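Local coordinates for antifreeze protein (PDB 6EIO), which binds ice as an antifreeze protein, apparently through two faces of its beta-solenoid, at residues 35-41 with 52-58; 58-64 with 78-84; 96-100 with 147-151; 128-132 with 156-161; 174-178 with 190-196. All blocks are in the same frame, centred on the assembly; numbering follows the deposited sequence.

Interaction 1: residues 35-41 with 52-58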
# COMPACT_ATOMS: atom_id res chain seq x y z
N ASN A 35 1.81 -12.58 -3.39
CA ASN A 35 0.47 -13.10 -3.60
C ASN A 35 -0.47 -12.82 -2.43
O ASN A 35 -1.64 -13.26 -2.47
CB ASN A 35 0.53 -14.59 -3.99
CG ASN A 35 1.17 -14.77 -5.34
OD1 ASN A 35 0.74 -14.16 -6.31
ND2 ASN A 35 2.17 -15.63 -5.44
N PHE A 36 -0.01 -12.08 -1.43
CA PHE A 36 -0.85 -11.62 -0.34
C PHE A 36 -1.48 -10.27 -0.67
O PHE A 36 -0.80 -9.34 -1.09
CB PHE A 36 -0.04 -11.43 0.95
CG PHE A 36 0.33 -12.72 1.64
CD1 PHE A 36 -0.52 -13.26 2.58
CD2 PHE A 36 1.53 -13.37 1.34
CE1 PHE A 36 -0.19 -14.44 3.23
CE2 PHE A 36 1.87 -14.53 2.01
CZ PHE A 36 1.00 -15.07 2.95
N ALA A 37 -2.79 -10.18 -0.41
CA ALA A 37 -3.46 -8.88 -0.37
C ALA A 37 -3.27 -8.16 0.96
O ALA A 37 -3.26 -6.92 0.98
CB ALA A 37 -4.95 -9.06 -0.66
N VAL A 38 -3.19 -8.91 2.06
CA VAL A 38 -3.13 -8.34 3.40
C VAL A 38 -2.19 -9.17 4.25
O VAL A 38 -2.30 -10.41 4.25
CB VAL A 38 -4.53 -8.32 4.05
CG1 VAL A 38 -4.44 -7.79 5.49
CG2 VAL A 38 -5.51 -7.46 3.25
N ILE A 39 -1.28 -8.51 4.97
CA ILE A 39 -0.43 -9.15 5.97
C ILE A 39 -0.42 -8.25 7.20
O ILE A 39 -0.33 -7.03 7.07
CB ILE A 39 1.04 -9.33 5.50
CG1 ILE A 39 1.09 -10.28 4.30
CG2 ILE A 39 1.93 -9.78 6.65
CD1 ILE A 39 2.48 -10.50 3.72
N ALA A 40 -0.48 -8.85 8.39
CA ALA A 40 -0.32 -8.13 9.64
C ALA A 40 0.69 -8.84 10.53
O ALA A 40 1.05 -10.00 10.31
CB ALA A 40 -1.66 -8.00 10.37
N GLY A 41 1.11 -8.13 11.57
CA GLY A 41 2.02 -8.67 12.57
C GLY A 41 1.34 -9.07 13.87
O GLY A 41 1.49 -10.20 14.33
N ILE A 52 -11.79 -10.17 0.66
CA ILE A 52 -10.39 -10.15 0.21
C ILE A 52 -10.24 -11.18 -0.90
O ILE A 52 -10.57 -12.35 -0.70
CB ILE A 52 -9.44 -10.49 1.37
CG1 ILE A 52 -9.51 -9.44 2.48
CG2 ILE A 52 -8.01 -10.64 0.85
CD1 ILE A 52 -8.87 -9.89 3.79
N THR A 53 -9.72 -10.75 -2.05
CA THR A 53 -9.34 -11.68 -3.11
C THR A 53 -7.81 -11.64 -3.16
O THR A 53 -7.21 -10.68 -3.64
CB THR A 53 -9.94 -11.33 -4.48
OG1 THR A 53 -11.36 -11.16 -4.36
CG2 THR A 53 -9.68 -12.47 -5.46
N GLY A 54 -7.20 -12.68 -2.61
CA GLY A 54 -5.77 -12.73 -2.39
C GLY A 54 -5.50 -13.42 -1.07
O GLY A 54 -6.44 -13.72 -0.33
N ASP A 55 -4.23 -13.68 -0.76
CA ASP A 55 -3.95 -14.38 0.47
C ASP A 55 -3.89 -13.40 1.65
O ASP A 55 -3.69 -12.19 1.48
CB ASP A 55 -2.67 -15.21 0.31
CG ASP A 55 -2.82 -16.33 -0.74
OD1 ASP A 55 -3.95 -16.76 -1.01
OD2 ASP A 55 -1.76 -16.77 -1.27
N LEU A 56 -4.08 -13.94 2.85
CA LEU A 56 -4.13 -13.18 4.10
C LEU A 56 -3.14 -13.80 5.06
O LEU A 56 -3.22 -15.01 5.33
CB LEU A 56 -5.56 -13.22 4.68
CG LEU A 56 -5.79 -12.63 6.07
CD1 LEU A 56 -5.39 -11.17 6.17
CD2 LEU A 56 -7.25 -12.79 6.48
N GLY A 57 -2.20 -13.00 5.57
CA GLY A 57 -1.15 -13.50 6.45
C GLY A 57 -1.12 -12.79 7.79
O GLY A 57 -1.40 -11.59 7.89
N LEU A 58 -0.70 -13.54 8.81
CA LEU A 58 -0.51 -13.00 10.16
C LEU A 58 0.65 -13.75 10.80
O LEU A 58 0.64 -14.98 10.85
CB LEU A 58 -1.78 -13.16 11.00
CG LEU A 58 -1.65 -12.75 12.46
CD1 LEU A 58 -1.37 -11.26 12.62
CD2 LEU A 58 -2.91 -13.15 13.21
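Aliphatic side chains hold the middle of this contact, where two successive coils of the ice-binding beta-solenoid are adjacent. Val38 CG1 meets Leu56 CD1 (3.6 Å) and Ala40 CB meets Leu58 CD1 (4.0 Å), all on one side of the sheet. Ala37 CB, 3.8 Å from Ile52 CG2, extends this layer toward strand 51-53; Ile64, in the coil of Leu56, and Val219 of a neighbouring coil continue it. The opposite side, bearing Ile39, faces helix 81-99. There Gly57 leaves room for the Phe36 ring: an ideal CB would sit 2.8 Å from Phe36 CE1.

Strands 38-40 and 55-58 run parallel (axes 4.7 Å and 5° apart). Gly57 N donates to Val38 O (2.9 Å), and Ala40 N to Gly57 O (2.9 Å). A beta bulge shifts the register by one between Phe36 and Val38, where Asp55 O accepts from Ala37 N (2.9 Å) and weakly from Val38 N (3.4 Å).

At the polar edge, Asp55 OD1 turns to Thr75 N and Asn35 OD1 to His232 of the purification tag. Asp55 CB makes a CH-pi contact 4.1 Å from the Phe36 ring centroid, and Asp55 N donates to Asn35 O (3.1 Å, 164°).

Interaction 2: residues 58-64 with 78-84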
# COMPACT_ATOMS: atom_id res chain seq x y z
N LEU A 58 -0.70 -13.54 8.81
CA LEU A 58 -0.51 -13.00 10.16
C LEU A 58 0.65 -13.75 10.80
O LEU A 58 0.64 -14.98 10.85
CB LEU A 58 -1.78 -13.16 11.00
CG LEU A 58 -1.65 -12.75 12.46
CD1 LEU A 58 -1.37 -11.26 12.62
CD2 LEU A 58 -2.91 -13.15 13.21
N SER A 59 1.63 -13.00 11.29
CA SER A 59 2.75 -13.58 12.03
C SER A 59 3.51 -12.41 12.63
O SER A 59 3.74 -11.43 11.92
CB SER A 59 3.67 -14.34 11.07
OG SER A 59 4.88 -14.69 11.72
N PRO A 60 3.93 -12.47 13.91
CA PRO A 60 3.87 -13.62 14.82
C PRO A 60 2.58 -13.70 15.64
O PRO A 60 2.44 -14.62 16.44
CB PRO A 60 5.06 -13.36 15.74
CG PRO A 60 5.11 -11.86 15.82
CD PRO A 60 4.76 -11.38 14.45
N GLY A 61 1.68 -12.74 15.49
CA GLY A 61 0.41 -12.78 16.21
C GLY A 61 -0.45 -13.96 15.80
O GLY A 61 -0.19 -14.65 14.82
N THR A 62 -1.52 -14.19 16.58
CA THR A 62 -2.37 -15.35 16.37
C THR A 62 -3.83 -15.04 16.07
O THR A 62 -4.52 -15.91 15.51
CB THR A 62 -2.32 -16.27 17.60
OG1 THR A 62 -2.73 -15.53 18.76
CG2 THR A 62 -0.91 -16.80 17.82
N SER A 63 -4.31 -13.86 16.43
CA SER A 63 -5.74 -13.56 16.43
C SER A 63 -6.16 -12.86 15.14
O SER A 63 -5.69 -11.75 14.84
CB SER A 63 -6.10 -12.67 17.61
OG SER A 63 -7.47 -12.29 17.53
N ILE A 64 -7.08 -13.50 14.43
CA ILE A 64 -7.85 -12.89 13.36
C ILE A 64 -9.32 -12.96 13.74
O ILE A 64 -9.88 -14.05 13.90
CB ILE A 64 -7.60 -13.56 12.00
CG1 ILE A 64 -6.11 -13.46 11.64
CG2 ILE A 64 -8.46 -12.93 10.91
CD1 ILE A 64 -5.79 -13.76 10.20
N ILE A 78 -1.31 -18.27 8.96
CA ILE A 78 -1.03 -17.77 10.30
C ILE A 78 0.15 -18.56 10.86
O ILE A 78 0.06 -19.77 11.09
CB ILE A 78 -2.23 -17.87 11.25
CG1 ILE A 78 -3.43 -17.12 10.69
CG2 ILE A 78 -1.83 -17.33 12.62
CD1 ILE A 78 -4.68 -17.27 11.54
N ASN A 79 1.27 -17.87 11.06
CA ASN A 79 2.44 -18.47 11.71
C ASN A 79 2.87 -19.77 11.03
O ASN A 79 3.35 -20.69 11.68
CB ASN A 79 2.21 -18.66 13.21
CG ASN A 79 2.11 -17.33 13.90
OD1 ASN A 79 2.88 -16.41 13.57
ND2 ASN A 79 1.17 -17.18 14.81
N ASP A 80 2.74 -19.82 9.73
CA ASP A 80 3.16 -20.96 8.94
C ASP A 80 4.37 -20.59 8.09
O ASP A 80 4.91 -19.48 8.16
CB ASP A 80 1.97 -21.51 8.16
CG ASP A 80 1.52 -20.62 7.02
OD1 ASP A 80 1.94 -19.44 6.97
OD2 ASP A 80 0.73 -21.12 6.17
N ALA A 81 4.84 -21.53 7.29
CA ALA A 81 6.07 -21.29 6.56
C ALA A 81 5.96 -20.05 5.67
O ALA A 81 6.87 -19.20 5.62
CB ALA A 81 6.40 -22.52 5.73
N ILE A 82 4.87 -19.94 4.91
CA ILE A 82 4.73 -18.84 3.97
C ILE A 82 4.56 -17.51 4.72
O ILE A 82 5.20 -16.51 4.35
CB ILE A 82 3.59 -19.11 2.95
CG1 ILE A 82 3.97 -20.25 2.03
CG2 ILE A 82 3.26 -17.86 2.17
CD1 ILE A 82 2.89 -20.70 1.10
N ALA A 83 3.71 -17.47 5.75
CA ALA A 83 3.55 -16.21 6.48
C ALA A 83 4.86 -15.77 7.11
O ALA A 83 5.20 -14.58 7.10
CB ALA A 83 2.48 -16.30 7.56
N ASN A 84 5.60 -16.71 7.71
CA ASN A 84 6.82 -16.32 8.39
C ASN A 84 7.84 -15.77 7.40
O ASN A 84 8.52 -14.77 7.67
CB ASN A 84 7.39 -17.50 9.17
CG ASN A 84 6.54 -17.86 10.39
OD1 ASN A 84 5.58 -17.20 10.75
ND2 ASN A 84 6.90 -18.98 10.99
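This is a mainly polar turn-to-turn contact at one end of the beta-solenoid, where the parallel strands give way to the start of the long helix. A single parallel bridge, Leu58 with Ile78 (CA-CA 4.8 Å), closes the strand pairing, and Asn79 N donates to Leu58 O at 3.0 Å and 150°. Beyond it the two segments are held by side chains. Asn79, with phi/psi of 54/36, adopts a left-handed conformation and sends its amide into the opposing turn, where ND2 donates to Gly61 O (2.9 Å) and to Pro60 O (3.3 Å). That turn includes a cis peptide bond before Pro60. Ser59 OG donates to Asn84 OD1 at 2.8 Å, tying the turn to the first helical residues.

The helix start is itself capped: Asp80 occupies the N-cap, and its OD1 accepts from Ala83 N at 2.9 Å and 161°. Apolar packing is limited, chiefly Ile64 CD1 against Ile78 CD1 at 3.9 Å.

In the wider fold, Ser59 and Gly61 pair through their backbones with Ala40 and Gly41 of the neighbouring coil, Lys87 reaches Ser59 O from one turn further along helix 81-99, and Ile82 packs on Phe36 of strand 36-40.

Interaction 3: residues 96-100 with 147-151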
# COMPACT_ATOMS: atom_id res chain seq x y z
N ASP A 96 14.37 -1.61 1.87
CA ASP A 96 14.75 -1.22 0.51
C ASP A 96 14.09 0.10 0.15
O ASP A 96 14.74 1.08 -0.22
CB ASP A 96 14.32 -2.37 -0.43
CG ASP A 96 14.52 -2.10 -1.91
OD1 ASP A 96 15.24 -1.16 -2.28
OD2 ASP A 96 13.90 -2.84 -2.71
N ALA A 97 12.77 0.16 0.31
CA ALA A 97 12.02 1.37 -0.01
C ALA A 97 12.55 2.56 0.76
O ALA A 97 12.74 3.64 0.19
CB ALA A 97 10.54 1.15 0.29
N ALA A 98 12.78 2.39 2.07
CA ALA A 98 13.17 3.51 2.92
C ALA A 98 14.58 4.01 2.63
O ALA A 98 14.89 5.17 2.91
CB ALA A 98 13.06 3.10 4.39
N ALA A 99 15.45 3.14 2.11
CA ALA A 99 16.84 3.50 1.89
C ALA A 99 17.09 4.15 0.55
O ALA A 99 18.17 4.70 0.34
CB ALA A 99 17.72 2.25 1.99
N ARG A 100 16.14 4.12 -0.37
CA ARG A 100 16.41 4.65 -1.69
C ARG A 100 16.68 6.14 -1.64
O ARG A 100 16.03 6.88 -0.90
CB ARG A 100 15.26 4.34 -2.62
CG ARG A 100 15.21 2.88 -2.84
CD ARG A 100 14.16 2.49 -3.77
NE ARG A 100 14.21 1.05 -4.00
CZ ARG A 100 13.80 0.48 -5.12
NH1 ARG A 100 13.32 1.23 -6.11
NH2 ARG A 100 13.82 -0.85 -5.25
N PHE A 147 6.81 4.12 -9.03
CA PHE A 147 6.59 5.25 -8.13
C PHE A 147 6.81 4.76 -6.71
O PHE A 147 6.14 3.83 -6.27
CB PHE A 147 5.14 5.76 -8.26
CG PHE A 147 4.65 6.02 -9.67
CD1 PHE A 147 4.21 4.96 -10.47
CD2 PHE A 147 4.54 7.32 -10.17
CE1 PHE A 147 3.67 5.21 -11.73
CE2 PHE A 147 3.99 7.55 -11.41
CZ PHE A 147 3.57 6.49 -12.20
N VAL A 148 7.75 5.40 -6.00
CA VAL A 148 8.07 5.03 -4.62
C VAL A 148 7.89 6.26 -3.74
O VAL A 148 8.48 7.31 -4.03
CB VAL A 148 9.51 4.51 -4.49
CG1 VAL A 148 9.85 4.20 -3.03
CG2 VAL A 148 9.73 3.29 -5.38
N ILE A 149 7.10 6.12 -2.68
CA ILE A 149 6.84 7.23 -1.76
C ILE A 149 7.26 6.82 -0.36
O ILE A 149 6.76 5.83 0.19
CB ILE A 149 5.38 7.68 -1.77
CG1 ILE A 149 4.98 8.11 -3.17
CG2 ILE A 149 5.21 8.85 -0.81
CD1 ILE A 149 3.50 8.32 -3.33
N GLN A 150 8.20 7.58 0.20
CA GLN A 150 8.75 7.37 1.54
C GLN A 150 8.07 8.34 2.49
O GLN A 150 8.04 9.55 2.22
CB GLN A 150 10.25 7.67 1.56
CG GLN A 150 11.05 6.84 0.58
CD GLN A 150 12.47 7.32 0.42
OE1 GLN A 150 12.75 8.53 0.52
NE2 GLN A 150 13.37 6.41 0.17
N ILE A 151 7.53 7.84 3.60
CA ILE A 151 6.73 8.67 4.50
C ILE A 151 7.25 8.51 5.92
O ILE A 151 7.18 7.43 6.50
CB ILE A 151 5.24 8.31 4.41
CG1 ILE A 151 4.75 8.45 2.96
CG2 ILE A 151 4.42 9.18 5.35
CD1 ILE A 151 3.48 7.72 2.68
O HOH W 1 15.33 9.31 0.30
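Gln150, Val148 and Arg100 lose the most surface here (71, 50 and 42 Å²), and the first does the bonding. Its NE2 donates to Ala97 O at 2.8 Å and 172° and to Arg100 O at 2.9 Å and 157°. Ala97 O lies in the last turn of helix 81-99 and Arg100 O just beyond it, where carbonyls run out of helical partners: the remaining backbone bonds, such as Arg100 N to Asp96 O at 3.4 Å, are weak. One side-chain amide thus fastens the helix end to the sheet. A water lies in hydrogen-bonding geometry 2.8 Å from Arg100 O and 2.7 Å from Gln150 OE1.

Val148 packs, its CG2 4.2 Å from Arg100 NH1 and its CG1 4.4 Å from Ala97 O. Arg100 has other partners: NE forms a salt bridge to Asp96 OD1 at 3.0 Å and NH2 reaches Asp96 OD2 at 3.2 Å, while NH1 bonds Thr26 O and Gln25.

Strand 147-151 sits in the helix-facing sheet of the beta-solenoid between strands 120-124 and 174-178. Leu121 touches Arg100, Val148 and Gln150 from the first, and Gln177 of the second lies against both Ala97 and Gln150.

Interaction 4: residues 128-132 with 156-161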
# COMPACT_ATOMS: atom_id res chain seq x y z
N LEU A 128 1.69 12.38 5.37
CA LEU A 128 1.22 12.53 4.00
C LEU A 128 -0.26 12.16 3.99
O LEU A 128 -0.67 11.19 4.64
CB LEU A 128 2.00 11.60 3.06
CG LEU A 128 1.86 11.92 1.57
CD1 LEU A 128 2.54 13.23 1.23
CD2 LEU A 128 2.47 10.78 0.76
N ALA A 129 -1.06 12.94 3.26
CA ALA A 129 -2.51 12.75 3.31
C ALA A 129 -3.12 13.03 1.95
O ALA A 129 -2.59 13.80 1.17
CB ALA A 129 -3.14 13.69 4.33
N VAL A 130 -4.23 12.38 1.68
CA VAL A 130 -5.13 12.82 0.63
C VAL A 130 -6.36 13.34 1.35
O VAL A 130 -7.20 12.55 1.82
CB VAL A 130 -5.46 11.70 -0.37
CG1 VAL A 130 -6.15 12.27 -1.58
CG2 VAL A 130 -4.19 10.93 -0.77
N SER A 131 -6.47 14.66 1.50
CA SER A 131 -7.54 15.25 2.31
C SER A 131 -8.60 15.95 1.50
O SER A 131 -9.76 15.93 1.88
CB SER A 131 -7.00 16.22 3.38
OG SER A 131 -6.53 17.45 2.88
N SER A 132 -8.22 16.53 0.38
CA SER A 132 -9.19 17.14 -0.50
C SER A 132 -8.76 16.69 -1.87
O SER A 132 -7.57 16.64 -2.16
CB SER A 132 -9.12 18.67 -0.45
OG SER A 132 -7.81 19.09 -0.80
N THR A 156 -2.68 9.04 5.53
CA THR A 156 -4.11 9.03 5.80
C THR A 156 -4.88 9.59 4.62
O THR A 156 -4.37 10.33 3.78
CB THR A 156 -4.48 9.82 7.05
OG1 THR A 156 -4.15 11.19 6.85
CG2 THR A 156 -3.79 9.25 8.26
N THR A 157 -6.17 9.23 4.59
CA THR A 157 -7.12 9.82 3.67
C THR A 157 -8.40 10.17 4.41
O THR A 157 -8.83 9.47 5.33
CB THR A 157 -7.46 8.90 2.48
OG1 THR A 157 -8.10 7.73 2.98
CG2 THR A 157 -6.20 8.49 1.73
N THR A 158 -9.06 11.23 3.97
CA THR A 158 -10.42 11.51 4.41
C THR A 158 -11.39 10.65 3.60
O THR A 158 -11.02 9.99 2.62
CB THR A 158 -10.76 13.00 4.22
OG1 THR A 158 -10.45 13.33 2.88
CG2 THR A 158 -10.00 13.90 5.17
N PRO A 159 -12.66 10.67 3.96
CA PRO A 159 -13.64 9.85 3.23
C PRO A 159 -13.69 10.16 1.74
O PRO A 159 -13.64 11.32 1.31
CB PRO A 159 -14.96 10.20 3.93
CG PRO A 159 -14.54 10.43 5.36
CD PRO A 159 -13.25 11.22 5.21
N GLY A 160 -13.83 9.10 0.95
CA GLY A 160 -14.13 9.23 -0.46
C GLY A 160 -12.99 9.64 -1.35
O GLY A 160 -13.22 9.84 -2.54
N ARG A 161 -11.77 9.74 -0.81
CA ARG A 161 -10.60 10.11 -1.61
C ARG A 161 -10.21 8.96 -2.54
O ARG A 161 -10.49 7.79 -2.26
CB ARG A 161 -9.37 10.38 -0.73
CG ARG A 161 -9.50 11.46 0.34
CD ARG A 161 -10.06 12.77 -0.19
NE ARG A 161 -11.52 12.78 -0.13
CZ ARG A 161 -12.32 13.29 -1.05
NH1 ARG A 161 -11.83 13.87 -2.14
NH2 ARG A 161 -13.63 13.22 -0.87
O HOH W 2 -1.34 11.44 7.45
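Leu128 opens the contact with its carbonyl, which accepts from Thr156 N at 3.1 Å and 153°. A water donates to the same Leu128 O (2.9 Å) and hydrogen-bonds Thr156 OG1 (2.9 Å). Ala129 follows, bridged to Thr156 in parallel register, its CB 3.7 Å from Thr156 OG1 on a partly exposed face. Val130 turns to the buried face beside Thr157, with Val130 CB 3.9 Å from Thr157 CG2. Val130 N donates to Thr156 O (2.9 Å), and Val130 O accepts from Thr158 N (3.1 Å). At Ser131 the strand has ended, yet Ser131 O still accepts from Thr158 OG1 at 2.9 Å. Ser132 comes near the Arg161 guanidinium, C to NH1 4.2 Å, while its hydroxyl bonds Asn111. Arg161 curls back over a type II turn, Thr158 to Arg161, so that NE and NH2 each donate to Pro159 O at 2.9 Å. Parallel strands stacked coil on coil, each leading into a turn, are the hallmark of a beta-solenoid.

Interaction 5: residues 174-178 with 190-196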
# COMPACT_ATOMS: atom_id res chain seq x y z
N ILE A 174 3.32 0.99 -7.73
CA ILE A 174 3.23 2.09 -6.78
C ILE A 174 3.46 1.52 -5.38
O ILE A 174 2.80 0.54 -4.99
CB ILE A 174 1.85 2.77 -6.86
CG1 ILE A 174 1.61 3.37 -8.25
CG2 ILE A 174 1.71 3.84 -5.76
CD1 ILE A 174 0.17 3.75 -8.50
N TYR A 175 4.36 2.14 -4.63
CA TYR A 175 4.73 1.67 -3.30
C TYR A 175 4.71 2.84 -2.33
O TYR A 175 5.28 3.90 -2.61
CB TYR A 175 6.12 1.09 -3.32
CG TYR A 175 6.34 0.01 -4.35
CD1 TYR A 175 6.75 0.33 -5.63
CD2 TYR A 175 6.16 -1.33 -4.04
CE1 TYR A 175 7.01 -0.63 -6.57
CE2 TYR A 175 6.41 -2.32 -4.97
CZ TYR A 175 6.86 -1.95 -6.24
OH TYR A 175 7.20 -2.88 -7.19
N TRP A 176 4.10 2.60 -1.17
CA TRP A 176 4.00 3.58 -0.09
C TRP A 176 4.70 2.97 1.13
O TRP A 176 4.20 2.00 1.71
CB TRP A 176 2.54 3.86 0.28
CG TRP A 176 1.61 4.17 -0.85
CD1 TRP A 176 0.98 3.26 -1.66
CD2 TRP A 176 1.11 5.46 -1.25
NE1 TRP A 176 0.17 3.90 -2.56
CE2 TRP A 176 0.21 5.25 -2.32
CE3 TRP A 176 1.30 6.77 -0.79
CZ2 TRP A 176 -0.49 6.29 -2.92
CZ3 TRP A 176 0.61 7.81 -1.40
CH2 TRP A 176 -0.27 7.56 -2.46
N GLN A 177 5.84 3.53 1.52
CA GLN A 177 6.57 3.09 2.70
C GLN A 177 6.19 4.03 3.84
O GLN A 177 6.43 5.24 3.77
CB GLN A 177 8.08 3.13 2.40
CG GLN A 177 8.94 2.80 3.62
CD GLN A 177 9.28 4.01 4.45
OE1 GLN A 177 9.63 5.07 3.93
NE2 GLN A 177 9.16 3.85 5.77
N VAL A 178 5.57 3.46 4.88
CA VAL A 178 4.95 4.24 5.94
C VAL A 178 5.68 3.92 7.25
O VAL A 178 5.65 2.78 7.73
CB VAL A 178 3.45 3.91 6.04
CG1 VAL A 178 2.81 4.65 7.21
CG2 VAL A 178 2.74 4.23 4.73
N PHE A 190 -8.15 3.29 -2.64
CA PHE A 190 -6.70 3.39 -2.60
C PHE A 190 -6.08 2.40 -3.58
O PHE A 190 -6.70 1.40 -3.96
CB PHE A 190 -6.17 3.20 -1.17
CG PHE A 190 -4.94 4.04 -0.88
CD1 PHE A 190 -5.07 5.42 -0.72
CD2 PHE A 190 -3.67 3.48 -0.79
CE1 PHE A 190 -3.98 6.22 -0.49
CE2 PHE A 190 -2.56 4.30 -0.56
CZ PHE A 190 -2.72 5.66 -0.42
N LYS A 191 -4.83 2.67 -3.97
CA LYS A 191 -4.11 1.77 -4.86
C LYS A 191 -2.64 1.73 -4.46
O LYS A 191 -2.08 2.72 -3.98
CB LYS A 191 -4.18 2.22 -6.33
CG LYS A 191 -5.56 2.29 -6.94
CD LYS A 191 -5.44 2.62 -8.43
CE LYS A 191 -6.76 2.76 -9.17
NZ LYS A 191 -7.53 1.48 -9.22
N GLY A 192 -2.02 0.58 -4.74
CA GLY A 192 -0.61 0.37 -4.53
C GLY A 192 -0.33 -0.53 -3.33
O GLY A 192 -1.22 -0.99 -2.63
N THR A 193 0.97 -0.76 -3.11
CA THR A 193 1.44 -1.57 -2.01
C THR A 193 1.82 -0.67 -0.85
O THR A 193 2.75 0.14 -0.98
CB THR A 193 2.62 -2.44 -2.46
OG1 THR A 193 2.16 -3.39 -3.41
CG2 THR A 193 3.22 -3.19 -1.29
N VAL A 194 1.09 -0.80 0.25
CA VAL A 194 1.34 -0.02 1.47
C VAL A 194 2.12 -0.91 2.43
O VAL A 194 1.64 -1.98 2.81
CB VAL A 194 0.01 0.43 2.11
CG1 VAL A 194 0.28 1.21 3.38
CG2 VAL A 194 -0.81 1.25 1.12
N ILE A 195 3.33 -0.49 2.79
CA ILE A 195 4.17 -1.24 3.72
C ILE A 195 4.38 -0.35 4.93
O ILE A 195 5.12 0.63 4.86
CB ILE A 195 5.51 -1.67 3.13
CG1 ILE A 195 5.37 -2.18 1.70
CG2 ILE A 195 6.13 -2.71 4.05
CD1 ILE A 195 6.69 -2.58 1.07
N ALA A 196 3.69 -0.67 6.03
CA ALA A 196 3.71 0.14 7.23
C ALA A 196 4.51 -0.57 8.32
O ALA A 196 4.41 -1.79 8.50
CB ALA A 196 2.32 0.42 7.76
O HOH W 3 2.43 -2.15 -5.86
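Four near-ideal backbone hydrogen bonds join the parallel strands: Thr193 N to Ile174 O (2.9 Å, 174°), Trp176 N to Thr193 O (2.8 Å, 171°), Ile195 N to Trp176 O (2.9 Å, 176°) and Val178 N to Ile195 O (2.9 Å, 169°). A fifth comes from a side chain, Trp176 NE1 to Lys191 O (2.9 Å). Water gives a proton to Ile174 O (2.9 Å) and accepts one from Thr193 OG1 (2.8 Å), which Arg211 also bonds.

The chain turns a corner at Gly192, where an ideal CB would lie 2.8 Å from Trp176 NE1. This bend brings Phe190 CE2 over one face of the indole: Trp176 CZ2 and Phe190 CZ are 3.4 Å apart, ring planes at 42°. Farther along, Val178 CG2 meets Val194 CG1 (4.1 Å) inside, whereas Gln177 and Ile195 touch Tyr94 of helix 81-99.

The chemistry implies a buried solenoid core: the indole fills apolar space while its one polar atom is satisfied by Lys191 O, just before the corner.

How the interactions relate
All five contacts belong to one beta-solenoid with helix 81-99 alongside. Interactions 1 and 2 share Leu58 and lie about 10 Å apart between centres, joined by Gly41 O to Gly61 N at 2.8 Å. Interactions 2 and 3 use the start and finish of the same helix, their centres about 26 Å apart. Interactions 3 and 5 occupy adjacent strands, with Ile149 O 2.8 Å from Gln177 N. The interior connects interaction 4 to both: Leu128 CD2 lies 3.7 Å from Ile149 CG2 and 4.1 Å from Trp176 CZ3. Interaction 5, its centre about 2 Å from the chain's centre, is the most central, whereas the centres of interactions 2 and 4 are about 31 Å apart.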